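Carboxyvinyl-carboxyphosphonate phosphorylmutase (Bacillus anthracis, PDB 4IQD) is an enzyme of the phosphoenolpyruvate phosphomutase family, built on an eight-stranded alpha/beta barrel of the TIM type. Local coordinates at residues V94-G99 and V121-Q126; Q148-I153 and A187-I192; A41-R46 and V85-L90; L31-A36 and F237-Y242. All coordinates share one frame; numbering follows the deposited sequence.

Interaction 1 of 4, residues V94-G99 and V121-Q126; sequences VDIDTG and VQIEDQ
The carboxylate of D95 lies over the amide of Q122 on the same face of the sheet, the two planes 28° apart. D95 OD1 is 3.2 Å from Q122 NE2, but at an angle too poor for a hydrogen bond, and the link is made through water. One water accepts from Q122 NE2 at 2.6 Å and also lies within bonding distance of D95 OD1 and E124 OE2; a second sits between D95 OD2 and E124 OE2. Further out, Y54 hydrogen-bonds Q122 OE1 and fixes that amide. D95 OD1 also accepts from the backbone N of D97 at 3.0 Å, met from above the carboxylate plane, an Asx turn where the chain leaves the strand. Below this polar layer the backbones run parallel: Q122 N donates to V94 O (2.8 Å) and I96 N to Q122 O (2.9 Å). Past the end of strand 92-95, D97 O still accepts from E124 N at 2.8 Å. Away from this layer, I96 CG2 touches V121 CG1 at 3.8 Å, and M113 of helix 103-115 covers both. This is a beta-alpha-beta unit of the barrel, 92-95, 103-115 and 120-124, with D95 at the strand end that lines the pyruvic acid pocket.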
loop_
_atom_site.group_PDB
_atom_site.type_symbol
_atom_site.label_atom_id
_atom_site.label_comp_id
_atom_site.label_asym_id
_atom_site.label_seq_id
_atom_site.Cartn_x
_atom_site.Cartn_y
_atom_site.Cartn_z
ATOM N N VAL A 94 14.592 1.367 -8.509
ATOM C CA VAL A 94 14.358 1.629 -7.102
ATOM C C VAL A 94 15.262 2.725 -6.568
ATOM O O VAL A 94 16.482 2.647 -6.670
ATOM C CB VAL A 94 14.567 0.361 -6.269
ATOM C CG1 VAL A 94 14.463 0.679 -4.789
ATOM C CG2 VAL A 94 13.561 -0.698 -6.674
ATOM N N ASP A 95 14.643 3.752 -6.002
ATOM C CA ASP A 95 15.364 4.802 -5.308
ATOM C C ASP A 95 15.937 4.237 -4.016
ATOM O O ASP A 95 15.201 3.969 -3.067
ATOM C CB ASP A 95 14.417 5.964 -5.003
ATOM C CG ASP A 95 15.073 7.061 -4.179
ATOM O OD1 ASP A 95 16.320 7.114 -4.120
ATOM O OD2 ASP A 95 14.335 7.886 -3.598
ATOM N N ILE A 96 17.253 4.060 -3.975
ATOM C CA ILE A 96 17.894 3.547 -2.772
ATOM C C ILE A 96 18.598 4.634 -1.959
ATOM O O ILE A 96 19.491 4.339 -1.167
ATOM C CB ILE A 96 18.883 2.406 -3.091
ATOM C CG1 ILE A 96 20.061 2.920 -3.918
ATOM C CG2 ILE A 96 18.166 1.277 -3.818
ATOM C CD1 ILE A 96 21.248 1.984 -3.924
ATOM N N ASP A 97 18.174 5.881 -2.141
ATOM C CA ASP A 97 18.787 7.021 -1.457
ATOM C C ASP A 97 20.303 7.044 -1.642
ATOM O O ASP A 97 20.795 7.203 -2.756
ATOM C CB ASP A 97 18.432 7.028 0.034
ATOM C CG ASP A 97 16.947 7.215 0.283
ATOM O OD1 ASP A 97 16.270 7.819 -0.574
ATOM O OD2 ASP A 97 16.458 6.763 1.341
ATOM N N THR A 98 21.038 6.867 -0.549
ATOM C CA THR A 98 22.494 6.873 -0.604
ATOM C C THR A 98 23.098 5.491 -0.345
ATOM O O THR A 98 24.309 5.358 -0.174
ATOM C CB THR A 98 23.086 7.878 0.398
ATOM O OG1 THR A 98 22.897 7.393 1.731
ATOM C CG2 THR A 98 22.405 9.231 0.257
ATOM N N GLY A 99 22.251 4.466 -0.317
ATOM C CA GLY A 99 22.716 3.105 -0.117
ATOM C C GLY A 99 22.547 2.624 1.309
ATOM O O GLY A 99 23.007 1.540 1.663
ATOM N N VAL A 121 18.826 0.654 -9.884
ATOM C CA VAL A 121 18.770 1.408 -8.637
ATOM C C VAL A 121 19.253 2.838 -8.820
ATOM O O VAL A 121 20.141 3.108 -9.628
ATOM C CB VAL A 121 19.607 0.747 -7.522
ATOM C CG1 VAL A 121 18.938 -0.535 -7.038
ATOM C CG2 VAL A 121 21.032 0.482 -8.000
ATOM N N GLN A 122 18.654 3.747 -8.057
ATOM C CA GLN A 122 19.034 5.151 -8.082
ATOM C C GLN A 122 19.708 5.538 -6.782
ATOM O O GLN A 122 19.107 5.457 -5.714
ATOM C CB GLN A 122 17.814 6.037 -8.298
ATOM C CG GLN A 122 18.078 7.504 -8.017
ATOM C CD GLN A 122 16.807 8.283 -7.755
ATOM O OE1 GLN A 122 15.848 8.208 -8.521
ATOM N NE2 GLN A 122 16.792 9.035 -6.662
ATOM N N ILE A 123 20.959 5.969 -6.884
ATOM C CA ILE A 123 21.731 6.369 -5.720
ATOM C C ILE A 123 22.137 7.832 -5.876
ATOM O O ILE A 123 22.388 8.295 -6.987
ATOM C CB ILE A 123 22.966 5.460 -5.535
ATOM C CG1 ILE A 123 23.664 5.736 -4.204
ATOM C CG2 ILE A 123 23.940 5.614 -6.690
ATOM C CD1 ILE A 123 24.904 4.900 -4.007
ATOM N N GLU A 124 22.181 8.562 -4.764
ATOM C CA GLU A 124 22.392 10.006 -4.809
ATOM C C GLU A 124 23.600 10.473 -4.004
ATOM O O GLU A 124 24.077 9.771 -3.113
ATOM C CB GLU A 124 21.136 10.735 -4.330
ATOM C CG GLU A 124 20.807 10.524 -2.864
ATOM C CD GLU A 124 19.396 10.967 -2.517
ATOM O OE1 GLU A 124 19.169 11.402 -1.369
ATOM O OE2 GLU A 124 18.511 10.875 -3.392
ATOM N N ASP A 125 24.084 11.671 -4.328
ATOM C CA ASP A 125 25.242 12.248 -3.649
ATOM C C ASP A 125 24.865 13.151 -2.477
ATOM O O ASP A 125 25.717 13.838 -1.920
ATOM C CB ASP A 125 26.155 12.997 -4.630
ATOM C CG ASP A 125 25.435 14.096 -5.400
ATOM O OD1 ASP A 125 24.240 14.347 -5.142
ATOM O OD2 ASP A 125 26.082 14.720 -6.269
ATOM N N GLN A 126 23.590 13.149 -2.109
ATOM C CA GLN A 126 23.153 13.861 -0.920
ATOM C C GLN A 126 23.854 13.265 0.284
ATOM O O GLN A 126 24.202 12.087 0.286
ATOM C CB GLN A 126 21.638 13.753 -0.751
ATOM C CG GLN A 126 20.850 14.835 -1.465
ATOM C CD GLN A 126 20.516 16.004 -0.559
ATOM O OE1 GLN A 126 20.745 15.951 0.650
ATOM N NE2 GLN A 126 19.966 17.065 -1.137
HETATM O O HOH W 1 18.570 8.385 -4.832
HETATM O O HOH W 2 16.271 9.876 -3.318
#

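Interaction 2 of 4, residues Q148-I153 and A187-I192; sequences QKIKAI and AGADAI
I150 points from helix 143-156 toward A187-A189, and nearly all of the contact runs through its branches. At the root, CB lies 4.2 Å from A187 CB, methyl against methine. The CG2 branch does most of the work: with CG2 anti to the backbone N (chi1 -65° for CG1), it lies along the peptides of the turn, 4.0 Å from A187 CB, 3.7 Å from A187 O and likewise 3.7 Å from A189 N. G188 has no side chain in between, so the methyl lies close against the backbone there. From CG1 the chain runs on extended to its tip, where I150 CD1 lies 4.3 Å from A189 CB. One residue along, K151 adds its CG, 4.0 Å from A187 O, before the chain bends and carries the ammonium end away. The contact is van der Waals packing, partly against backbone atoms. G188, with a phi of 141°, ends helix 174-187 in a Schellman motif and turns the chain toward strand 191-194. I150 thus packs helix 143-156 against the C-terminal end of helix 174-187, touching Y184 there too, while A189 rests on A164 of strand 161-166 beneath.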
loop_
_atom_site.group_PDB
_atom_site.type_symbol
_atom_site.label_atom_id
_atom_site.label_comp_id
_atom_site.label_asym_id
_atom_site.label_seq_id
_atom_site.Cartn_x
_atom_site.Cartn_y
_atom_site.Cartn_z
ATOM N N GLN A 148 33.088 5.809 -4.945
ATOM C CA GLN A 148 33.390 4.548 -4.287
ATOM C C GLN A 148 32.142 3.686 -4.124
ATOM O O GLN A 148 32.186 2.473 -4.323
ATOM C CB GLN A 148 34.035 4.808 -2.935
ATOM C CG GLN A 148 35.391 5.462 -3.040
ATOM C CD GLN A 148 35.944 5.847 -1.693
ATOM O OE1 GLN A 148 35.195 6.187 -0.779
ATOM N NE2 GLN A 148 37.261 5.789 -1.557
ATOM N N LYS A 149 31.029 4.317 -3.769
ATOM C CA LYS A 149 29.767 3.606 -3.620
ATOM C C LYS A 149 29.320 2.966 -4.931
ATOM O O LYS A 149 28.826 1.841 -4.943
ATOM C CB LYS A 149 28.678 4.536 -3.092
ATOM C CG LYS A 149 28.815 4.867 -1.621
ATOM C CD LYS A 149 27.573 5.560 -1.092
ATOM C CE LYS A 149 27.572 5.592 0.425
ATOM N NZ LYS A 149 26.307 6.146 0.980
ATOM N N ILE A 150 29.491 3.691 -6.032
ATOM C CA ILE A 150 29.135 3.175 -7.345
ATOM C C ILE A 150 30.022 1.987 -7.695
ATOM O O ILE A 150 29.546 0.969 -8.197
ATOM C CB ILE A 150 29.251 4.271 -8.419
ATOM C CG1 ILE A 150 28.223 5.374 -8.152
ATOM C CG2 ILE A 150 29.056 3.693 -9.805
ATOM C CD1 ILE A 150 28.329 6.562 -9.078
ATOM N N LYS A 151 31.311 2.121 -7.404
ATOM C CA LYS A 151 32.273 1.046 -7.621
ATOM C C LYS A 151 31.919 -0.178 -6.795
ATOM O O LYS A 151 32.114 -1.310 -7.237
ATOM C CB LYS A 151 33.687 1.513 -7.267
ATOM C CG LYS A 151 34.261 2.544 -8.222
ATOM C CD LYS A 151 35.426 3.302 -7.604
ATOM C CE LYS A 151 36.617 2.403 -7.325
ATOM N NZ LYS A 151 37.781 3.199 -6.829
ATOM N N ALA A 152 31.403 0.057 -5.592
ATOM C CA ALA A 152 30.942 -1.025 -4.730
ATOM C C ALA A 152 29.805 -1.798 -5.391
ATOM O O ALA A 152 29.767 -3.029 -5.351
ATOM C CB ALA A 152 30.502 -0.480 -3.389
ATOM N N ILE A 153 28.881 -1.072 -6.006
ATOM C CA ILE A 153 27.774 -1.702 -6.710
ATOM C C ILE A 153 28.259 -2.499 -7.917
ATOM O O ILE A 153 27.930 -3.676 -8.048
ATOM C CB ILE A 153 26.727 -0.672 -7.149
ATOM C CG1 ILE A 153 26.159 0.050 -5.929
ATOM C CG2 ILE A 153 25.612 -1.349 -7.916
ATOM C CD1 ILE A 153 25.120 1.087 -6.263
ATOM N N ALA A 187 32.732 5.911 -13.167
ATOM C CA ALA A 187 32.792 5.037 -12.005
ATOM C C ALA A 187 31.914 3.810 -12.216
ATOM O O ALA A 187 32.115 2.776 -11.583
ATOM C CB ALA A 187 32.374 5.790 -10.751
ATOM N N GLY A 188 30.939 3.926 -13.112
ATOM C CA GLY A 188 30.121 2.785 -13.468
ATOM C C GLY A 188 28.652 3.082 -13.678
ATOM O O GLY A 188 27.907 2.212 -14.120
ATOM N N ALA A 189 28.227 4.299 -13.360
ATOM C CA ALA A 189 26.826 4.666 -13.541
ATOM C C ALA A 189 26.452 4.619 -15.019
ATOM O O ALA A 189 27.245 4.999 -15.878
ATOM C CB ALA A 189 26.549 6.042 -12.956
ATOM N N ASP A 190 25.248 4.136 -15.307
ATOM C CA ASP A 190 24.801 3.951 -16.683
ATOM C C ASP A 190 23.913 5.101 -17.144
ATOM O O ASP A 190 23.636 5.244 -18.335
ATOM C CB ASP A 190 24.046 2.630 -16.817
ATOM C CG ASP A 190 24.782 1.471 -16.175
ATOM O OD1 ASP A 190 25.843 1.077 -16.698
ATOM O OD2 ASP A 190 24.297 0.951 -15.148
ATOM N N ALA A 191 23.473 5.919 -16.193
ATOM C CA ALA A 191 22.548 7.011 -16.478
ATOM C C ALA A 191 22.619 8.081 -15.395
ATOM O O ALA A 191 23.013 7.798 -14.265
ATOM C CB ALA A 191 21.126 6.474 -16.601
ATOM N N ILE A 192 22.227 9.305 -15.739
ATOM C CA ILE A 192 22.266 10.410 -14.783
ATOM C C ILE A 192 20.902 11.073 -14.546
ATOM O O ILE A 192 20.148 11.334 -15.481
ATOM C CB ILE A 192 23.300 11.484 -15.188
ATOM C CG1 ILE A 192 24.700 10.877 -15.255
ATOM C CG2 ILE A 192 23.303 12.626 -14.197
ATOM C CD1 ILE A 192 25.215 10.377 -13.920
#

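Interaction 3 of 4, residues A41-R46 and V85-L90; sequences AALVAR and VRATDL
A42, L43 and R46 of helix 39-48 meet A87, T88 and L90 at the end of helix 74-88, two neighbours in the layer of helices around the barrel. The centre is the methyl of T88, described here for one of two deposited conformers: CG2 lies 3.7 Å from A42 CB and 3.4 Å from A42 O. In this conformer its hydroxyl turns the other way, hydrogen-bonding L84 O and accepting L90 N at 3.2 Å. The latter bond forms an ST turn where the chain leaves the helix and D89 takes a positive phi. Alongside, L43 sends CD2 to A87, 3.3 Å from A87 O and 4.1 Å from A87 CB, so that the methyl lies against the last turn. R46 reaches over to the last turn of helix 74-88. Its CG is anti to the backbone N (chi1 -172°), and bends at chi2 and chi3 bring the guanidinium back so that T88 CA lies over one of its faces. NH1 is 3.3 Å from T88 O, yet the angle is too poor for a hydrogen bond, and the aliphatic part of the side chain does the packing, CG to L90 CD1 at 4.0 Å. L53 of strand 53-55 lies beneath A42, T88 and L90, and the second subunit packs against L43 through G65 and against A45 through F258. Such helix-against-helix packing over a strand is the usual outer layer of an alpha/beta barrel, here with one helix also turned to the dimer interface.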
loop_
_atom_site.group_PDB
_atom_site.type_symbol
_atom_site.label_atom_id
_atom_site.label_comp_id
_atom_site.label_asym_id
_atom_site.label_seq_id
_atom_site.Cartn_x
_atom_site.Cartn_y
_atom_site.Cartn_z
ATOM N N ALA A 41 -0.997 -0.512 -7.622
ATOM C CA ALA A 41 -0.588 0.564 -8.515
ATOM C C ALA A 41 0.299 0.014 -9.628
ATOM O O ALA A 41 0.212 0.448 -10.774
ATOM C CB ALA A 41 0.137 1.660 -7.741
ATOM N N ALA A 42 1.139 -0.955 -9.280
ATOM C CA ALA A 42 2.019 -1.595 -10.248
ATOM C C ALA A 42 1.222 -2.316 -11.334
ATOM O O ALA A 42 1.559 -2.251 -12.514
ATOM C CB ALA A 42 2.951 -2.565 -9.540
ATOM N N LEU A 43 0.157 -2.995 -10.924
ATOM C CA LEU A 43 -0.689 -3.732 -11.853
ATOM C C LEU A 43 -1.463 -2.809 -12.788
ATOM O O LEU A 43 -1.629 -3.107 -13.968
ATOM C CB LEU A 43 -1.654 -4.632 -11.080
ATOM C CG LEU A 43 -0.994 -5.817 -10.370
ATOM C CD1 LEU A 43 -1.927 -6.428 -9.330
ATOM C CD2 LEU A 43 -0.560 -6.862 -11.387
ATOM N N VAL A 44 -1.941 -1.689 -12.256
ATOM C CA VAL A 44 -2.686 -0.726 -13.060
ATOM C C VAL A 44 -1.790 -0.062 -14.098
ATOM O O VAL A 44 -2.205 0.169 -15.233
ATOM C CB VAL A 44 -3.326 0.364 -12.190
ATOM C CG1 VAL A 44 -4.129 1.314 -13.052
ATOM C CG2 VAL A 44 -4.210 -0.256 -11.142
ATOM N N ALA A 45 -0.559 0.238 -13.700
ATOM C CA ALA A 45 0.403 0.852 -14.601
ATOM C C ALA A 45 0.687 -0.057 -15.789
ATOM O O ALA A 45 0.646 0.382 -16.938
ATOM C CB ALA A 45 1.690 1.177 -13.860
ATOM N N ARG A 46 0.971 -1.323 -15.495
ATOM C CA ARG A 46 1.230 -2.327 -16.519
ATOM C C ARG A 46 0.064 -2.381 -17.492
ATOM O O ARG A 46 0.244 -2.268 -18.702
ATOM C CB ARG A 46 1.440 -3.699 -15.870
ATOM C CG ARG A 46 1.917 -4.803 -16.817
ATOM C CD ARG A 46 0.780 -5.704 -17.294
ATOM N NE ARG A 46 0.126 -6.423 -16.202
ATOM C CZ ARG A 46 0.557 -7.576 -15.700
ATOM N NH1 ARG A 46 1.653 -8.142 -16.184
ATOM N NH2 ARG A 46 -0.104 -8.160 -14.711
ATOM N N VAL A 85 7.866 -6.421 -8.666
ATOM C CA VAL A 85 8.291 -7.379 -9.678
ATOM C C VAL A 85 7.411 -8.630 -9.678
ATOM O O VAL A 85 6.961 -9.075 -10.734
ATOM C CB VAL A 85 9.765 -7.784 -9.485
ATOM C CG1 VAL A 85 10.201 -8.739 -10.589
ATOM C CG2 VAL A 85 10.653 -6.553 -9.467
ATOM N N ARG A 86 7.164 -9.179 -8.490
ATOM C CA ARG A 86 6.340 -10.376 -8.324
ATOM C C ARG A 86 4.984 -10.215 -8.986
ATOM O O ARG A 86 4.364 -11.188 -9.412
ATOM C CB ARG A 86 6.113 -10.675 -6.839
ATOM C CG ARG A 86 7.292 -11.286 -6.093
ATOM C CD ARG A 86 6.954 -11.456 -4.612
ATOM N NE ARG A 86 7.948 -12.242 -3.885
ATOM C CZ ARG A 86 7.821 -12.620 -2.616
ATOM N NH1 ARG A 86 8.771 -13.338 -2.033
ATOM N NH2 ARG A 86 6.740 -12.284 -1.925
ATOM N N ALA A 87 4.526 -8.975 -9.069
ATOM C CA ALA A 87 3.182 -8.711 -9.541
ATOM C C ALA A 87 3.096 -8.452 -11.038
ATOM O O ALA A 87 2.083 -8.750 -11.661
ATOM C CB ALA A 87 2.578 -7.542 -8.771
ATOM N N THR A 88 4.166 -7.913 -11.615
ATOM C CA THR A 88 4.097 -7.379 -12.969
ATOM C C THR A 88 5.087 -8.006 -13.939
ATOM O O THR A 88 4.814 -8.088 -15.139
ATOM C CB THR A 88 4.348 -5.866 -12.962
ATOM O OG1 THR A 88 5.664 -5.608 -12.459
ATOM C CG2 THR A 88 3.331 -5.166 -12.078
ATOM N N ASP A 89 6.234 -8.430 -13.416
ATOM C CA ASP A 89 7.361 -8.894 -14.239
ATOM C C ASP A 89 7.902 -7.759 -15.116
ATOM O O ASP A 89 8.330 -7.977 -16.251
ATOM C CB ASP A 89 6.990 -10.125 -15.082
ATOM C CG ASP A 89 8.203 -10.844 -15.636
ATOM O OD1 ASP A 89 9.077 -11.238 -14.837
ATOM O OD2 ASP A 89 8.282 -11.008 -16.872
ATOM N N LEU A 90 7.866 -6.543 -14.577
ATOM C CA LEU A 90 8.412 -5.373 -15.258
ATOM C C LEU A 90 9.708 -4.910 -14.612
ATOM O O LEU A 90 9.902 -5.097 -13.412
ATOM C CB LEU A 90 7.413 -4.217 -15.229
ATOM C CG LEU A 90 6.254 -4.266 -16.217
ATOM C CD1 LEU A 90 5.421 -3.009 -16.078
ATOM C CD2 LEU A 90 6.781 -4.417 -17.629
#

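Interaction 4 of 4, residues L31-A36 and F237-Y242; sequences LQIPGA and FQMVIY
I33 and V240 hold the close-packed part of the contact, a run of short backbone bonds. I33 N donates to V240 O at 2.7 Å, and L31 O, one step back, takes V240 N at 2.8 Å. I33 O continues the parallel ladder by accepting Y242 N. On the face carrying L31, I33, M239 and I241 the side chains pack together: I33 CB is 4.0 Å from I241 CG2, and I33 CD1 lies 4.3 Å from SE of M239, a selenomethionine. F21, L24 and V25 of helix 14-26 cover this apolar patch. These are the first and last strands of the eight-stranded barrel, so their pairing, with strand axes 21° apart, closes the cylinder; P34 and A36 also bond to Y54, tying in the next strand. The other face is more polar, and Q32 on it is partly exposed. There the amide of Q32 stands across the ring of Y242, their planes 80° apart, and NE2 donates to Y242 OH at 2.8 Å, close to the plane of the amide. Q32 CG is anti to the carbonyl carbon (chi1 -66°), which sets it beside V240 CG1. G265 of the second subunit packs on both Q32 and Y242, and A229 of helix 229-234 also touches both. At the far end G35 N reaches Y242 O from above its carbonyl plane, and a water bridges Y242 O and G35 O. At the N-terminal end, L31 N to Q238 O is a longer bond of 3.2 Å, and the end of the partly exposed Q238 side chain leads away from strand 31-34.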
loop_
_atom_site.group_PDB
_atom_site.type_symbol
_atom_site.label_atom_id
_atom_site.label_comp_id
_atom_site.label_asym_id
_atom_site.label_seq_id
_atom_site.Cartn_x
_atom_site.Cartn_y
_atom_site.Cartn_z
ATOM N N LEU A 31 11.263 6.802 -22.526
ATOM C CA LEU A 31 10.663 5.821 -21.633
ATOM C C LEU A 31 9.968 6.506 -20.467
ATOM O O LEU A 31 10.598 7.229 -19.700
ATOM C CB LEU A 31 11.732 4.866 -21.105
ATOM C CG LEU A 31 11.259 3.854 -20.062
ATOM C CD1 LEU A 31 10.288 2.856 -20.677
ATOM C CD2 LEU A 31 12.442 3.142 -19.429
ATOM N N GLN A 32 8.665 6.289 -20.341
ATOM C CA GLN A 32 7.940 6.802 -19.190
ATOM C C GLN A 32 7.952 5.762 -18.077
ATOM O O GLN A 32 7.592 4.605 -18.288
ATOM C CB GLN A 32 6.507 7.171 -19.564
ATOM C CG GLN A 32 6.385 8.331 -20.532
ATOM C CD GLN A 32 4.942 8.725 -20.779
ATOM O OE1 GLN A 32 4.165 7.956 -21.343
ATOM N NE2 GLN A 32 4.572 9.924 -20.346
ATOM N N ILE A 33 8.382 6.182 -16.893
ATOM C CA ILE A 33 8.509 5.281 -15.757
ATOM C C ILE A 33 7.683 5.782 -14.578
ATOM O O ILE A 33 8.114 6.662 -13.837
ATOM C CB ILE A 33 9.974 5.145 -15.313
ATOM C CG1 ILE A 33 10.865 4.772 -16.497
ATOM C CG2 ILE A 33 10.098 4.111 -14.212
ATOM C CD1 ILE A 33 12.303 4.547 -16.113
ATOM N N PRO A 34 6.482 5.222 -14.405
ATOM C CA PRO A 34 5.570 5.624 -13.333
ATOM C C PRO A 34 6.009 5.101 -11.980
ATOM O O PRO A 34 6.505 3.983 -11.881
ATOM C CB PRO A 34 4.253 4.942 -13.716
ATOM C CG PRO A 34 4.435 4.435 -15.090
ATOM C CD PRO A 34 5.883 4.207 -15.281
ATOM N N GLY A 35 5.817 5.905 -10.942
ATOM C CA GLY A 35 6.003 5.431 -9.590
ATOM C C GLY A 35 4.849 4.535 -9.179
ATOM O O GLY A 35 3.686 4.857 -9.415
ATOM N N ALA A 36 5.171 3.394 -8.581
ATOM C CA ALA A 36 4.157 2.515 -8.017
ATOM C C ALA A 36 4.526 2.202 -6.579
ATOM O O ALA A 36 5.469 1.458 -6.329
ATOM C CB ALA A 36 4.048 1.235 -8.828
ATOM N N PHE A 237 16.404 14.049 -23.080
ATOM C CA PHE A 237 16.137 13.016 -22.082
ATOM C C PHE A 237 15.665 11.720 -22.720
ATOM O O PHE A 237 15.013 11.730 -23.758
ATOM C CB PHE A 237 15.123 13.503 -21.048
ATOM C CG PHE A 237 15.682 14.515 -20.095
ATOM C CD1 PHE A 237 16.405 14.111 -18.988
ATOM C CD2 PHE A 237 15.497 15.867 -20.313
ATOM C CE1 PHE A 237 16.930 15.036 -18.114
ATOM C CE2 PHE A 237 16.019 16.797 -19.441
ATOM C CZ PHE A 237 16.737 16.380 -18.339
ATOM N N GLN A 238 16.001 10.601 -22.090
ATOM C CA GLN A 238 15.670 9.295 -22.643
ATOM C C GLN A 238 14.780 8.479 -21.711
ATOM O O GLN A 238 14.389 7.359 -22.032
ATOM C CB GLN A 238 16.950 8.538 -22.990
ATOM C CG GLN A 238 17.871 9.347 -23.883
ATOM C CD GLN A 238 19.187 8.665 -24.154
ATOM O OE1 GLN A 238 19.234 7.465 -24.420
ATOM N NE2 GLN A 238 20.271 9.428 -24.089
HETATM N N MSE A 239 14.462 9.051 -20.556
HETATM C CA MSE A 239 13.519 8.435 -19.635
HETATM C C MSE A 239 12.985 9.495 -18.686
HETATM O O MSE A 239 13.658 10.489 -18.411
HETATM C CB MSE A 239 14.176 7.294 -18.859
HETATM C CG MSE A 239 14.927 7.726 -17.616
HETATM SE SE MSE A 239 16.098 6.336 -16.915
HETATM C CE MSE A 239 17.588 6.577 -18.146
ATOM N N VAL A 240 11.767 9.293 -18.200
ATOM C CA VAL A 240 11.141 10.251 -17.303
ATOM C C VAL A 240 10.298 9.547 -16.251
ATOM O O VAL A 240 9.536 8.633 -16.559
ATOM C CB VAL A 240 10.287 11.282 -18.075
ATOM C CG1 VAL A 240 9.399 10.590 -19.090
ATOM C CG2 VAL A 240 9.466 12.130 -17.120
ATOM N N ILE A 241 10.450 9.975 -15.003
ATOM C CA ILE A 241 9.730 9.366 -13.896
ATOM C C ILE A 241 8.582 10.237 -13.387
ATOM O O ILE A 241 8.649 11.466 -13.419
ATOM C CB ILE A 241 10.672 9.041 -12.722
ATOM C CG1 ILE A 241 11.351 10.312 -12.221
ATOM C CG2 ILE A 241 11.716 8.018 -13.142
ATOM C CD1 ILE A 241 12.250 10.087 -11.034
ATOM N N TYR A 242 7.529 9.571 -12.926
ATOM C CA TYR A 242 6.397 10.220 -12.281
ATOM C C TYR A 242 6.256 9.553 -10.915
ATOM O O TYR A 242 5.381 8.713 -10.711
ATOM C CB TYR A 242 5.129 10.045 -13.126
ATOM C CG TYR A 242 5.302 10.473 -14.572
ATOM C CD1 TYR A 242 4.945 11.749 -14.990
ATOM C CD2 TYR A 242 5.832 9.602 -15.518
ATOM C CE1 TYR A 242 5.108 12.146 -16.305
ATOM C CE2 TYR A 242 6.000 9.992 -16.836
ATOM C CZ TYR A 242 5.636 11.263 -17.222
ATOM O OH TYR A 242 5.800 11.652 -18.531
HETATM O O HOH W 3 3.457 7.423 -9.651
#

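How the interactions relate
Interaction 4 opens first, at 31-36, and closes last, at 237-242, so the other three contacts all lie within its loop of two hundred residues. They follow in series and none cross: interaction 3 joins 41-46 to 85-90, interaction 1 joins 94-99 to 121-126, and interaction 2 joins 148-153 to 187-192. Interaction 4 closes the barrel, interaction 1 pairs two of its adjacent strands, and interactions 2 and 3 each pack a helix against the end of another, on opposite sides of the chain's centre. Interactions 1 and 2 meet where K149 NZ probably hydrogen-bonds T98 O, 3 and 4 where A36 CB packs on A42 N, and 2 and 4 where A191 CB touches M239 CE.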